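Local coordinates for fatty-acid-binding protein 1 (Arabidopsis thaliana, PDB 4DOO) that binds fatty acids, preferentially saturated ones, through a chalcone-isomerase-like domain, and may take part in alpha-linolenic acid metabolism, at residues L180-E185 with E193-N198; D60-L65 with M77-E82; S68-R71 with S75-D78. One frame throughout, in Å; residues are numbered along the deposited sequence.

Contact 1 of 3, residues L180-E185 with E193-N198; sequences LYIGEE and EDFLDN. With DAO (lauric acid), chain C.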
loop_
_atom_site.group_PDB
_atom_site.type_symbol
_atom_site.label_atom_id
_atom_site.label_comp_id
_atom_site.label_asym_id
_atom_site.label_seq_id
_atom_site.Cartn_x
_atom_site.Cartn_y
_atom_site.Cartn_z
ATOM N N LEU A 180 4.920 -2.263 -3.886
ATOM C CA LEU A 180 4.567 -3.644 -3.566
ATOM C C LEU A 180 3.087 -3.907 -3.782
ATOM O O LEU A 180 2.682 -5.033 -4.065
ATOM C CB LEU A 180 4.894 -3.957 -2.100
ATOM C CG LEU A 180 6.366 -3.971 -1.699
ATOM C CD1 LEU A 180 6.484 -4.163 -0.187
ATOM C CD2 LEU A 180 7.081 -5.092 -2.451
ATOM N N TYR A 181 2.283 -2.861 -3.627
ATOM C CA TYR A 181 0.838 -2.980 -3.758
ATOM C C TYR A 181 0.254 -2.494 -5.086
ATOM O O TYR A 181 -0.692 -3.090 -5.604
ATOM C CB TYR A 181 0.175 -2.222 -2.599
ATOM C CG TYR A 181 0.625 -2.705 -1.231
ATOM C CD1 TYR A 181 0.091 -3.866 -0.665
ATOM C CD2 TYR A 181 1.617 -2.025 -0.528
ATOM C CE1 TYR A 181 0.540 -4.338 0.573
ATOM C CE2 TYR A 181 2.076 -2.485 0.706
ATOM C CZ TYR A 181 1.535 -3.640 1.249
ATOM O OH TYR A 181 2.001 -4.093 2.465
ATOM N N ILE A 182 0.823 -1.430 -5.641
ATOM C CA ILE A 182 0.305 -0.858 -6.885
ATOM C C ILE A 182 1.320 -0.769 -8.028
ATOM O O ILE A 182 1.092 -0.071 -9.018
ATOM C CB ILE A 182 -0.284 0.556 -6.596
ATOM C CG1 ILE A 182 -1.363 0.443 -5.520
ATOM C CG2 ILE A 182 -0.904 1.163 -7.852
ATOM C CD1 ILE A 182 -2.506 -0.485 -5.895
ATOM N N GLY A 183 2.424 -1.498 -7.909
ATOM C CA GLY A 183 3.447 -1.468 -8.941
ATOM C C GLY A 183 3.323 -2.537 -10.013
ATOM O O GLY A 183 2.309 -3.232 -10.110
ATOM N N GLU A 184 4.373 -2.673 -10.817
ATOM C CA GLU A 184 4.403 -3.641 -11.909
ATOM C C GLU A 184 4.249 -5.097 -11.470
ATOM O O GLU A 184 3.624 -5.903 -12.166
ATOM C CB GLU A 184 5.707 -3.484 -12.696
ATOM C CG GLU A 184 5.804 -4.360 -13.930
ATOM C CD GLU A 184 4.639 -4.154 -14.878
ATOM O OE1 GLU A 184 4.300 -2.982 -15.158
ATOM O OE2 GLU A 184 4.068 -5.163 -15.346
ATOM N N GLU A 185 4.828 -5.436 -10.323
ATOM C CA GLU A 185 4.756 -6.794 -9.798
ATOM C C GLU A 185 4.180 -6.738 -8.377
ATOM O O GLU A 185 4.899 -6.911 -7.394
ATOM C CB GLU A 185 6.159 -7.405 -9.797
ATOM C CG GLU A 185 6.768 -7.489 -11.193
ATOM C CD GLU A 185 8.274 -7.680 -11.182
ATOM O OE1 GLU A 185 8.988 -6.790 -10.671
ATOM O OE2 GLU A 185 8.743 -8.721 -11.690
ATOM N N GLU A 193 -5.434 -3.614 -10.459
ATOM C CA GLU A 193 -6.289 -3.241 -11.574
ATOM C C GLU A 193 -7.485 -2.426 -11.094
ATOM O O GLU A 193 -7.856 -1.431 -11.720
ATOM C CB GLU A 193 -6.746 -4.491 -12.329
ATOM C CG GLU A 193 -5.584 -5.247 -12.969
ATOM C CD GLU A 193 -4.798 -4.385 -13.950
ATOM O OE1 GLU A 193 -5.350 -4.046 -15.023
ATOM O OE2 GLU A 193 -3.636 -4.033 -13.648
ATOM N N ASP A 194 -8.082 -2.845 -9.982
ATOM C CA ASP A 194 -9.215 -2.121 -9.422
ATOM C C ASP A 194 -8.755 -0.741 -8.978
ATOM O O ASP A 194 -9.463 0.242 -9.166
ATOM C CB ASP A 194 -9.805 -2.872 -8.221
ATOM C CG ASP A 194 -10.582 -4.109 -8.630
ATOM O OD1 ASP A 194 -10.972 -4.896 -7.736
ATOM O OD2 ASP A 194 -10.808 -4.289 -9.848
ATOM N N PHE A 195 -7.567 -0.668 -8.386
ATOM C CA PHE A 195 -7.050 0.610 -7.919
ATOM C C PHE A 195 -6.884 1.593 -9.071
ATOM O O PHE A 195 -7.311 2.743 -8.975
ATOM C CB PHE A 195 -5.706 0.417 -7.195
ATOM C CG PHE A 195 -4.984 1.706 -6.896
ATOM C CD1 PHE A 195 -4.137 2.281 -7.840
ATOM C CD2 PHE A 195 -5.167 2.358 -5.681
ATOM C CE1 PHE A 195 -3.483 3.488 -7.578
ATOM C CE2 PHE A 195 -4.516 3.565 -5.412
ATOM C CZ PHE A 195 -3.674 4.126 -6.362
ATOM N N LEU A 196 -6.265 1.136 -10.155
ATOM C CA LEU A 196 -6.032 1.981 -11.318
ATOM C C LEU A 196 -7.343 2.356 -12.010
ATOM O O LEU A 196 -7.510 3.491 -12.464
ATOM C CB LEU A 196 -5.092 1.271 -12.294
ATOM C CG LEU A 196 -3.680 1.021 -11.747
ATOM C CD1 LEU A 196 -2.864 0.196 -12.754
ATOM C CD2 LEU A 196 -3.002 2.358 -11.474
ATOM N N ASP A 197 -8.269 1.405 -12.083
ATOM C CA ASP A 197 -9.567 1.667 -12.697
ATOM C C ASP A 197 -10.301 2.741 -11.902
ATOM O O ASP A 197 -10.824 3.695 -12.474
ATOM C CB ASP A 197 -10.449 0.409 -12.731
ATOM C CG ASP A 197 -10.026 -0.598 -13.796
ATOM O OD1 ASP A 197 -9.294 -0.225 -14.735
ATOM O OD2 ASP A 197 -10.452 -1.772 -13.701
ATOM N N ASN A 198 -10.333 2.591 -10.579
ATOM C CA ASN A 198 -11.039 3.549 -9.739
ATOM C C ASN A 198 -10.312 4.879 -9.577
ATOM O O ASN A 198 -10.950 5.917 -9.395
ATOM C CB ASN A 198 -11.360 2.929 -8.367
ATOM C CG ASN A 198 -12.317 1.748 -8.478
ATOM O OD1 ASN A 198 -13.278 1.790 -9.255
ATOM N ND2 ASN A 198 -12.064 0.693 -7.705
HETATM O O1 DAO C . 6.146 -8.212 2.842
HETATM O O2 DAO C . 3.960 -7.932 2.905
HETATM C C1 DAO C . 5.130 -7.482 2.933
HETATM C C2 DAO C . 5.324 -5.991 3.100
HETATM C C3 DAO C . 4.900 -5.569 4.496
HETATM C C4 DAO C . 5.263 -4.101 4.765
HETATM C C5 DAO C . 4.577 -3.589 6.033
HETATM C C6 DAO C . 5.340 -4.006 7.288
HETATM C C7 DAO C . 4.421 -4.081 8.496
HETATM C C8 DAO C . 5.063 -4.922 9.588
HETATM C C9 DAO C . 4.105 -5.151 10.744
HETATM C C10 DAO C . 4.797 -5.925 11.862
HETATM C C11 DAO C . 4.192 -5.572 13.216
HETATM C C12 DAO C . 4.722 -6.492 14.294
#
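I182 and F195 mark the closest approach of the two backbones, with I182 CA 7.6 Å from F195 CA. Segment 180-185 comes from helix 171-182 and continues into a loop, whereas segment 193-198 lies wholly within helix 189-202, where D197 N and N198 N bond back to E193 O and D194 O. Both I182 and F195 send their CB toward the opposing segment, and their side chains cross at about a right angle. Over one face of the phenyl ring, I182 CG1 stands 4.0 Å above the F195 ring plane at its centre, and I182 CD1 makes a CH-pi contact, 3.9 Å from the F195 ring centroid and 30° off the normal. The second branch, CG2, reaches toward the rim and comes within 3.4 Å of F195 CD1. F195 turns its ring away from its own backbone N (chi1 170°), which lays this face beneath both isoleucine branches. L196 adds a lesser touch: its CD2 sits in the plane of the F195 ring, at the edge, and 4.4 Å from I182 CG2. All three are buried, with V47 of strand 39-50 touching both I182 and F195, and L80 of helix 76-82 touching F195 and L196. The preceding residues point to the ligand instead. L180 CD1 lies 3.9 Å from C2 of lauric acid, and Y181 OH lies 3.8 Å from its C3. The Y181 hydroxyl is also hydrogen-bonded to that of Y43, which binds the laurate together with R30 and S110. Y181 lines the pocket and, through this bond, is placed to orient Y43. In this chalcone-isomerase fold, the successive helices 171-182 and 189-202 pack together beside the antiparallel sheet, and here the first also lines the fatty-acid pocket.

Contact 2 of 3, residues D60-L65 with M77-E82; sequences DKYANL and MDDLME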
loop_
_atom_site.group_PDB
_atom_site.type_symbol
_atom_site.label_atom_id
_atom_site.label_comp_id
_atom_site.label_asym_id
_atom_site.label_seq_id
_atom_site.Cartn_x
_atom_site.Cartn_y
_atom_site.Cartn_z
ATOM N N ASP A 60 -3.731 17.986 -14.153
ATOM C CA ASP A 60 -2.475 18.562 -14.615
ATOM C C ASP A 60 -1.770 17.758 -15.700
ATOM O O ASP A 60 -1.251 18.333 -16.655
ATOM C CB ASP A 60 -1.516 18.777 -13.437
ATOM C CG ASP A 60 -2.025 19.817 -12.449
ATOM O OD1 ASP A 60 -2.862 20.661 -12.843
ATOM O OD2 ASP A 60 -1.578 19.800 -11.282
ATOM N N LYS A 61 -1.751 16.436 -15.564
ATOM C CA LYS A 61 -1.075 15.595 -16.550
ATOM C C LYS A 61 -1.973 14.945 -17.594
ATOM O O LYS A 61 -1.488 14.502 -18.639
ATOM C CB LYS A 61 -0.271 14.501 -15.846
ATOM C CG LYS A 61 1.043 14.987 -15.256
ATOM C CD LYS A 61 1.845 13.835 -14.676
ATOM C CE LYS A 61 3.230 14.299 -14.269
ATOM N NZ LYS A 61 3.958 14.836 -15.452
ATOM N N TYR A 62 -3.270 14.877 -17.310
ATOM C CA TYR A 62 -4.222 14.257 -18.223
ATOM C C TYR A 62 -5.430 15.144 -18.495
ATOM O O TYR A 62 -6.558 14.664 -18.560
ATOM C CB TYR A 62 -4.691 12.915 -17.646
ATOM C CG TYR A 62 -3.564 11.932 -17.440
ATOM C CD1 TYR A 62 -2.764 11.984 -16.299
ATOM C CD2 TYR A 62 -3.262 10.980 -18.414
ATOM C CE1 TYR A 62 -1.683 11.111 -16.135
ATOM C CE2 TYR A 62 -2.186 10.105 -18.260
ATOM C CZ TYR A 62 -1.400 10.180 -17.121
ATOM O OH TYR A 62 -0.318 9.337 -16.982
ATOM N N ALA A 63 -5.189 16.437 -18.679
ATOM C CA ALA A 63 -6.272 17.381 -18.920
ATOM C C ALA A 63 -7.191 16.999 -20.077
ATOM O O ALA A 63 -6.740 16.557 -21.138
ATOM C CB ALA A 63 -5.700 18.779 -19.152
ATOM N N ASN A 64 -8.490 17.163 -19.843
ATOM C CA ASN A 64 -9.529 16.887 -20.833
ATOM C C ASN A 64 -9.583 15.479 -21.399
ATOM O O ASN A 64 -10.173 15.263 -22.455
ATOM C CB ASN A 64 -9.420 17.878 -21.992
ATOM C CG ASN A 64 -9.368 19.309 -21.522
ATOM O OD1 ASN A 64 -10.170 19.729 -20.687
ATOM N ND2 ASN A 64 -8.425 20.074 -22.059
ATOM N N LEU A 65 -8.980 14.516 -20.713
ATOM C CA LEU A 65 -9.011 13.148 -21.207
ATOM C C LEU A 65 -10.031 12.334 -20.423
ATOM O O LEU A 65 -10.193 12.523 -19.220
ATOM C CB LEU A 65 -7.631 12.497 -21.079
ATOM C CG LEU A 65 -6.482 13.218 -21.788
ATOM C CD1 LEU A 65 -5.168 12.509 -21.485
ATOM C CD2 LEU A 65 -6.745 13.251 -23.281
ATOM N N MET A 77 0.108 4.590 -14.085
ATOM C CA MET A 77 0.519 3.964 -12.838
ATOM C C MET A 77 1.731 4.653 -12.205
ATOM O O MET A 77 1.702 4.999 -11.024
ATOM C CB MET A 77 0.810 2.478 -13.075
ATOM C CG MET A 77 1.276 1.723 -11.834
ATOM S SD MET A 77 1.341 -0.060 -12.095
ATOM C CE MET A 77 2.814 -0.222 -13.079
ATOM N N ASP A 78 2.787 4.868 -12.982
ATOM C CA ASP A 78 3.982 5.514 -12.438
ATOM C C ASP A 78 3.727 6.981 -12.087
ATOM O O ASP A 78 4.309 7.506 -11.136
ATOM C CB ASP A 78 5.150 5.430 -13.423
ATOM C CG ASP A 78 6.486 5.709 -12.759
ATOM O OD1 ASP A 78 7.011 4.795 -12.091
ATOM O OD2 ASP A 78 7.004 6.837 -12.886
ATOM N N ASP A 79 2.869 7.650 -12.851
ATOM C CA ASP A 79 2.575 9.053 -12.563
ATOM C C ASP A 79 1.883 9.176 -11.204
ATOM O O ASP A 79 2.180 10.094 -10.431
ATOM C CB ASP A 79 1.694 9.680 -13.653
ATOM C CG ASP A 79 2.465 10.004 -14.930
ATOM O OD1 ASP A 79 3.690 10.243 -14.858
ATOM O OD2 ASP A 79 1.838 10.041 -16.008
ATOM N N LEU A 80 0.967 8.252 -10.915
ATOM C CA LEU A 80 0.249 8.253 -9.640
ATOM C C LEU A 80 1.194 8.023 -8.468
ATOM O O LEU A 80 1.159 8.760 -7.482
ATOM C CB LEU A 80 -0.824 7.161 -9.609
ATOM C CG LEU A 80 -2.150 7.398 -10.329
ATOM C CD1 LEU A 80 -2.990 6.123 -10.257
ATOM C CD2 LEU A 80 -2.891 8.571 -9.684
ATOM N N MET A 81 2.029 6.995 -8.579
ATOM C CA MET A 81 2.971 6.650 -7.521
ATOM C C MET A 81 4.002 7.730 -7.222
ATOM O O MET A 81 4.399 7.904 -6.074
ATOM C CB MET A 81 3.705 5.345 -7.853
ATOM C CG MET A 81 2.981 4.080 -7.418
ATOM S SD MET A 81 4.020 2.589 -7.476
ATOM C CE MET A 81 5.176 2.938 -6.147
ATOM N N GLU A 82 4.435 8.453 -8.248
ATOM C CA GLU A 82 5.441 9.490 -8.063
ATOM C C GLU A 82 4.866 10.839 -7.630
ATOM O O GLU A 82 5.576 11.676 -7.081
ATOM C CB GLU A 82 6.260 9.647 -9.351
ATOM C CG GLU A 82 7.204 10.840 -9.354
ATOM C CD GLU A 82 8.376 10.664 -10.307
ATOM O OE1 GLU A 82 8.207 10.003 -11.352
ATOM O OE2 GLU A 82 9.468 11.200 -10.011
#
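D79 meets K61 and Y62 where helix 51-61 gives way to a type II beta turn, Y62 to L65, so the contact joins a helix exit to the face of helix 76-82. Along that helix, M77 turns its CB away from the turn and packs on R192 and E184. D78 forms a salt bridge to R175. D79 carries the contact: its OD2 accepts a very short hydrogen bond of 2.5 Å from Y62 OH, approaching the edge of the tyrosine near the ring plane, while the carboxylate itself is turned 62° from that plane. Y62 OH is probably also hydrogen-bonded to S75 OG. K61 crosses the carboxylate at a slant with its aliphatic chain, CD lying 3.9 Å from D79 CG; the bend at chi4 (-60°) leaves K61 NZ 4.6 Å from D79 OD1, opposite charges near but not in contact. An alanine here would probably cost the Y62 hydroxyl its carboxylate partner, leaving it S75, and take the nearby negative charge from K61. L80 then touches A199, and M81 lies on R175 and L178. Backbone bonds of the helix follow, M81 N to M77 O at 3.2 Å and E82 N to D78 O at 3.0 Å.

Contact 3 of 3, residues S68-R71 with S75-D78; sequences SEIR and SFMD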
loop_
_atom_site.group_PDB
_atom_site.type_symbol
_atom_site.label_atom_id
_atom_site.label_comp_id
_atom_site.label_asym_id
_atom_site.label_seq_id
_atom_site.Cartn_x
_atom_site.Cartn_y
_atom_site.Cartn_z
ATOM N N SER A 68 -11.194 6.279 -19.625
ATOM C CA SER A 68 -10.657 5.183 -20.425
ATOM C C SER A 68 -9.300 5.530 -21.047
ATOM O O SER A 68 -8.422 4.676 -21.148
ATOM C CB SER A 68 -11.654 4.797 -21.529
ATOM O OG SER A 68 -11.826 5.859 -22.453
ATOM N N GLU A 69 -9.129 6.778 -21.471
ATOM C CA GLU A 69 -7.866 7.185 -22.069
ATOM C C GLU A 69 -6.793 7.402 -21.013
ATOM O O GLU A 69 -5.610 7.193 -21.269
ATOM C CB GLU A 69 -8.058 8.449 -22.909
ATOM C CG GLU A 69 -8.704 8.164 -24.260
ATOM C CD GLU A 69 -8.952 9.420 -25.072
ATOM O OE1 GLU A 69 -8.064 10.297 -25.094
ATOM O OE2 GLU A 69 -10.032 9.523 -25.696
ATOM N N ILE A 70 -7.204 7.825 -19.825
ATOM C CA ILE A 70 -6.250 8.029 -18.740
ATOM C C ILE A 70 -5.718 6.657 -18.348
ATOM O O ILE A 70 -4.506 6.453 -18.241
ATOM C CB ILE A 70 -6.923 8.675 -17.515
ATOM C CG1 ILE A 70 -7.339 10.111 -17.851
ATOM C CG2 ILE A 70 -5.975 8.649 -16.320
ATOM C CD1 ILE A 70 -8.231 10.755 -16.801
ATOM N N ARG A 71 -6.640 5.720 -18.147
ATOM C CA ARG A 71 -6.293 4.354 -17.765
ATOM C C ARG A 71 -5.492 3.675 -18.872
ATOM O O ARG A 71 -4.590 2.877 -18.602
ATOM C CB ARG A 71 -7.569 3.555 -17.480
ATOM C CG ARG A 71 -7.341 2.122 -17.025
ATOM C CD ARG A 71 -6.718 2.059 -15.627
ATOM N NE ARG A 71 -6.823 0.712 -15.075
ATOM C CZ ARG A 71 -5.954 -0.266 -15.297
ATOM N NH1 ARG A 71 -4.888 -0.052 -16.056
ATOM N NH2 ARG A 71 -6.168 -1.472 -14.780
ATOM N N SER A 75 1.768 5.196 -18.782
ATOM C CA SER A 75 2.420 6.053 -17.797
ATOM C C SER A 75 1.586 6.365 -16.551
ATOM O O SER A 75 2.125 6.834 -15.547
ATOM C CB SER A 75 2.802 7.380 -18.456
ATOM O OG SER A 75 1.631 8.047 -18.911
ATOM N N PHE A 76 0.282 6.111 -16.611
ATOM C CA PHE A 76 -0.611 6.431 -15.494
ATOM C C PHE A 76 -0.172 5.888 -14.142
ATOM O O PHE A 76 -0.087 6.637 -13.169
ATOM C CB PHE A 76 -2.036 5.959 -15.806
ATOM C CG PHE A 76 -3.063 6.393 -14.789
ATOM C CD1 PHE A 76 -3.170 7.729 -14.412
ATOM C CD2 PHE A 76 -3.949 5.473 -14.240
ATOM C CE1 PHE A 76 -4.147 8.143 -13.504
ATOM C CE2 PHE A 76 -4.929 5.875 -13.331
ATOM C CZ PHE A 76 -5.029 7.209 -12.965
ATOM N N MET A 77 0.108 4.590 -14.085
ATOM C CA MET A 77 0.519 3.964 -12.838
ATOM C C MET A 77 1.731 4.653 -12.205
ATOM O O MET A 77 1.702 4.999 -11.024
ATOM C CB MET A 77 0.810 2.478 -13.075
ATOM C CG MET A 77 1.276 1.723 -11.834
ATOM S SD MET A 77 1.341 -0.060 -12.095
ATOM C CE MET A 77 2.814 -0.222 -13.079
ATOM N N ASP A 78 2.787 4.868 -12.982
ATOM C CA ASP A 78 3.982 5.514 -12.438
ATOM C C ASP A 78 3.727 6.981 -12.087
ATOM O O ASP A 78 4.309 7.506 -11.136
ATOM C CB ASP A 78 5.150 5.430 -13.423
ATOM C CG ASP A 78 6.486 5.709 -12.759
ATOM O OD1 ASP A 78 7.011 4.795 -12.091
ATOM O OD2 ASP A 78 7.004 6.837 -12.886
#
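The guanidinium group of R71, whose backbone CA lies 4.4 Å from F76 CD2, is gripped by two carboxylates of helix 189-202: NE forms a salt bridge to D197 and NH2 one to E193. The R71 side chain also touches L196 and A200, so its charged end is committed to that helix while its backbone borders the phenylalanine. Across the contact itself the interaction is apolar. I70 CG2 lies over one face of the F76 ring, 3.6 Å from the centroid and 21° off the normal, a CH-pi contact displaced toward the rim, where it comes 3.4 Å from F76 CE1. The methyl reaches the ring because CG2, rather than CG1, is the branch set opposite the backbone N of I70. A chi1 of -173° in F76 points the ring away from its own N and back over the end of helix 67-71. The carbonyl O of I70 is 3.5 Å from F76 CB, an approach of carbon to oxygen and not a polar bond. A200 touches F76 as well. Helix 67-71 is therefore joined to helix 76-82 through F76 by shape and dispersion, while R71 ties it by salt bridges to two acidic residues of helix 189-202.

In the fold
The three contacts form one cluster on the same side of the chain's centre. Contacts 2 and 3 share M77 and D78 of helix 76-82, and their centres are 7 Å apart. Contact 1 lies about 11 Å from contact 3 and 14 Å from contact 2, centre to centre. R71 NE reaches D197 OD1 at 2.7 Å, binding contact 3 to contact 1, while F195 CE1 packs 3.8 Å from L80 CD1 to join contact 1 to contact 2. Contact 1 alone touches lauric acid; the side chain of I182 lies about 11 Å from that of Y43 and 12 Å from that of R30. Contacts 2 and 3 lie away from the known ligand sites and join helices of the fold.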